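Local coordinates for cellulose biosynthesis protein BcsG (Salmonella typhimurium LT2, PDB 5OLT), which is required for cellulose biosynthesis and carries, in this extramembrane domain, a zinc-binding fold of the alkaline phosphatase family, at residues Ala105-Gln116 against Ser316-Leu324. Residues are numbered along the deposited sequence; the frame is centred on the assembly and turned at random.
Sequences AAIRLLRASCGQ and SSYLAISEL
The ring of Tyr318 lies with one face against Arg108 and Leu109 in the last turns of helix 102-110, within the alkaline phosphatase-type fold of the extramembrane domain. Leu109 N sits 4.0 Å above the plane over the ring centre, so backbone as well as side chains forms the surface on which the ring rests. At the rim, Arg108 CB packs against Tyr318 CE2 at 3.6 Å, and Leu109 CD1 reaches Tyr318 CD1 at 3.8 Å, the two side chains crossing at about a right angle. With CG anti to its own carbonyl carbon (chi1 -56°), Tyr318 runs along helix 102-110 toward its N-terminal part, bringing OH to Ala105.

Beyond that helix, the type I turn from Arg111 to Cys114 brings Ala112 CB to 3.8 Å from Tyr318 CB, while Ala112 O receives a CA-H...O contact from Leu319 CA (3.4 Å). Next along the turn, Ser113 OG hydrogen-bonds Ser322 OG at 2.8 Å.

One water donates to Tyr318 OH and, weakly, to Ala105 O. Another, at a separate place, bridges Gln116 OE1 and Ser317 OG.

Ala105 itself touches the zinc ligand Glu266, and the disulfide of Cys114 ties the end of the turn to Cys130, just ahead of helix 132-138. Gln116 NE2 bonds Val354 O, Ser317 OG bonds Asn96 O and Ser322 OG bonds Thr46 OG1. The outer end of the ring is fixed by the bond of Tyr318 OH to Ser97 O.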
# COMPACT_ATOMS: atom_id res chain seq x y z
N ALA A 105 -1.94 1.75 -9.12
CA ALA A 105 -1.56 1.48 -7.74
C ALA A 105 -2.63 1.89 -6.77
O ALA A 105 -2.92 1.15 -5.81
CB ALA A 105 -0.27 2.19 -7.40
N ALA A 106 -3.18 3.08 -6.97
CA ALA A 106 -4.22 3.58 -6.07
C ALA A 106 -5.47 2.72 -6.15
O ALA A 106 -6.08 2.38 -5.13
CB ALA A 106 -4.54 5.01 -6.39
N ILE A 107 -5.86 2.30 -7.37
CA ILE A 107 -7.02 1.44 -7.51
C ILE A 107 -6.78 0.09 -6.82
O ILE A 107 -7.66 -0.41 -6.12
CB ILE A 107 -7.36 1.21 -9.00
CG1 ILE A 107 -7.66 2.55 -9.71
CG2 ILE A 107 -8.60 0.32 -9.12
CD1 ILE A 107 -7.64 2.40 -11.22
N ARG A 108 -5.58 -0.49 -6.97
CA ARG A 108 -5.28 -1.76 -6.32
C ARG A 108 -5.40 -1.62 -4.79
O ARG A 108 -5.94 -2.49 -4.13
CB ARG A 108 -3.90 -2.24 -6.72
CG ARG A 108 -3.84 -2.73 -8.17
CD ARG A 108 -2.46 -3.26 -8.56
NE ARG A 108 -2.49 -3.77 -9.94
CZ ARG A 108 -3.04 -4.94 -10.30
NH1 ARG A 108 -3.55 -5.78 -9.41
NH2 ARG A 108 -3.08 -5.26 -11.61
N LEU A 109 -4.87 -0.54 -4.24
CA LEU A 109 -4.97 -0.32 -2.80
C LEU A 109 -6.43 -0.12 -2.35
O LEU A 109 -6.85 -0.68 -1.33
CB LEU A 109 -4.14 0.93 -2.43
CG LEU A 109 -4.18 1.40 -0.96
CD1 LEU A 109 -3.88 0.32 0.05
CD2 LEU A 109 -3.16 2.51 -0.82
N LEU A 110 -7.20 0.65 -3.13
CA LEU A 110 -8.61 0.86 -2.79
C LEU A 110 -9.43 -0.43 -2.91
O LEU A 110 -10.43 -0.60 -2.19
CB LEU A 110 -9.22 2.03 -3.60
CG LEU A 110 -8.55 3.37 -3.23
CD1 LEU A 110 -8.86 4.40 -4.27
CD2 LEU A 110 -8.99 3.85 -1.86
N ARG A 111 -8.93 -1.39 -3.69
CA ARG A 111 -9.57 -2.69 -3.82
C ARG A 111 -8.85 -3.77 -2.99
O ARG A 111 -8.88 -4.96 -3.31
CB ARG A 111 -9.69 -3.09 -5.29
CG ARG A 111 -10.58 -2.17 -6.10
CD ARG A 111 -10.73 -2.68 -7.52
NE ARG A 111 -11.48 -1.71 -8.31
CZ ARG A 111 -11.90 -1.95 -9.55
NH1 ARG A 111 -11.65 -3.14 -10.10
NH2 ARG A 111 -12.61 -1.00 -10.16
N ALA A 112 -8.24 -3.35 -1.85
CA ALA A 112 -7.39 -4.26 -1.08
C ALA A 112 -8.12 -5.48 -0.46
O ALA A 112 -7.44 -6.41 -0.04
CB ALA A 112 -6.71 -3.51 0.07
N SER A 113 -9.48 -5.42 -0.36
CA SER A 113 -10.18 -6.48 0.36
C SER A 113 -10.47 -7.73 -0.47
O SER A 113 -10.97 -8.69 0.09
CB SER A 113 -11.46 -5.93 0.98
OG SER A 113 -11.14 -4.87 1.91
N CYS A 114 -10.07 -7.74 -1.74
CA CYS A 114 -10.11 -8.98 -2.52
C CYS A 114 -8.74 -9.25 -3.10
O CYS A 114 -7.89 -8.36 -3.12
CB CYS A 114 -11.08 -8.85 -3.69
SG CYS A 114 -12.79 -8.78 -3.14
N GLY A 115 -8.52 -10.47 -3.57
CA GLY A 115 -7.26 -10.84 -4.16
C GLY A 115 -6.90 -10.03 -5.41
O GLY A 115 -7.68 -9.22 -5.94
N GLN A 116 -5.67 -10.22 -5.83
CA GLN A 116 -5.09 -9.38 -6.87
C GLN A 116 -5.70 -9.63 -8.26
O GLN A 116 -5.62 -10.77 -8.74
CB GLN A 116 -3.60 -9.70 -6.94
CG GLN A 116 -2.87 -8.82 -7.95
CD GLN A 116 -1.37 -8.86 -7.82
OE1 GLN A 116 -0.84 -8.90 -6.72
NE2 GLN A 116 -0.67 -8.79 -8.93
N SER A 316 4.07 -10.31 0.25
CA SER A 316 2.80 -9.73 0.68
C SER A 316 2.35 -8.69 -0.33
O SER A 316 3.14 -8.20 -1.16
CB SER A 316 3.01 -9.01 2.02
OG SER A 316 3.46 -9.93 3.02
N SER A 317 1.09 -8.32 -0.22
CA SER A 317 0.60 -7.18 -0.98
C SER A 317 -0.64 -6.63 -0.28
O SER A 317 -0.81 -6.84 0.95
CB SER A 317 0.31 -7.60 -2.46
OG SER A 317 0.12 -6.43 -3.26
N TYR A 318 -1.52 -5.94 -1.03
CA TYR A 318 -2.63 -5.19 -0.42
C TYR A 318 -3.55 -6.03 0.44
O TYR A 318 -4.11 -5.53 1.43
CB TYR A 318 -3.43 -4.47 -1.49
CG TYR A 318 -2.55 -3.57 -2.32
CD1 TYR A 318 -2.02 -2.39 -1.78
CD2 TYR A 318 -2.18 -3.93 -3.62
CE1 TYR A 318 -1.17 -1.57 -2.53
CE2 TYR A 318 -1.33 -3.13 -4.38
CZ TYR A 318 -0.85 -1.93 -3.84
OH TYR A 318 0.02 -1.14 -4.57
N LEU A 319 -3.75 -7.30 0.07
CA LEU A 319 -4.67 -8.14 0.84
C LEU A 319 -4.23 -8.22 2.31
O LEU A 319 -5.09 -8.27 3.21
CB LEU A 319 -4.81 -9.54 0.22
CG LEU A 319 -5.96 -10.40 0.74
CD1 LEU A 319 -7.32 -9.78 0.39
CD2 LEU A 319 -5.83 -11.80 0.17
N ALA A 320 -2.91 -8.23 2.56
CA ALA A 320 -2.42 -8.27 3.95
C ALA A 320 -2.76 -6.99 4.73
O ALA A 320 -2.97 -7.07 5.96
CB ALA A 320 -0.92 -8.52 3.98
N ILE A 321 -2.81 -5.84 4.04
CA ILE A 321 -3.23 -4.60 4.69
C ILE A 321 -4.71 -4.70 5.07
O ILE A 321 -5.10 -4.43 6.21
CB ILE A 321 -2.99 -3.36 3.79
CG1 ILE A 321 -1.50 -3.25 3.40
CG2 ILE A 321 -3.57 -2.09 4.42
CD1 ILE A 321 -0.52 -3.10 4.55
N SER A 322 -5.54 -5.18 4.13
CA SER A 322 -6.94 -5.36 4.43
C SER A 322 -7.13 -6.32 5.62
O SER A 322 -8.00 -6.06 6.49
CB SER A 322 -7.69 -5.82 3.18
OG SER A 322 -9.07 -5.97 3.48
N GLU A 323 -6.35 -7.41 5.66
CA GLU A 323 -6.48 -8.31 6.81
C GLU A 323 -6.12 -7.64 8.13
O GLU A 323 -6.83 -7.82 9.12
CB GLU A 323 -5.59 -9.52 6.59
CG GLU A 323 -5.65 -10.54 7.70
CD GLU A 323 -7.00 -11.15 7.92
OE1 GLU A 323 -7.80 -11.24 6.97
OE2 GLU A 323 -7.24 -11.59 9.08
N LEU A 324 -5.07 -6.82 8.15
CA LEU A 324 -4.74 -6.12 9.38
C LEU A 324 -5.85 -5.16 9.79
O LEU A 324 -6.16 -5.06 11.00
CB LEU A 324 -3.40 -5.37 9.24
CG LEU A 324 -2.15 -6.28 9.31
CD1 LEU A 324 -0.94 -5.51 8.83
CD2 LEU A 324 -1.92 -6.85 10.72
O HOH W 1 -0.68 1.71 -3.82
O HOH W 2 -1.92 -7.22 -4.91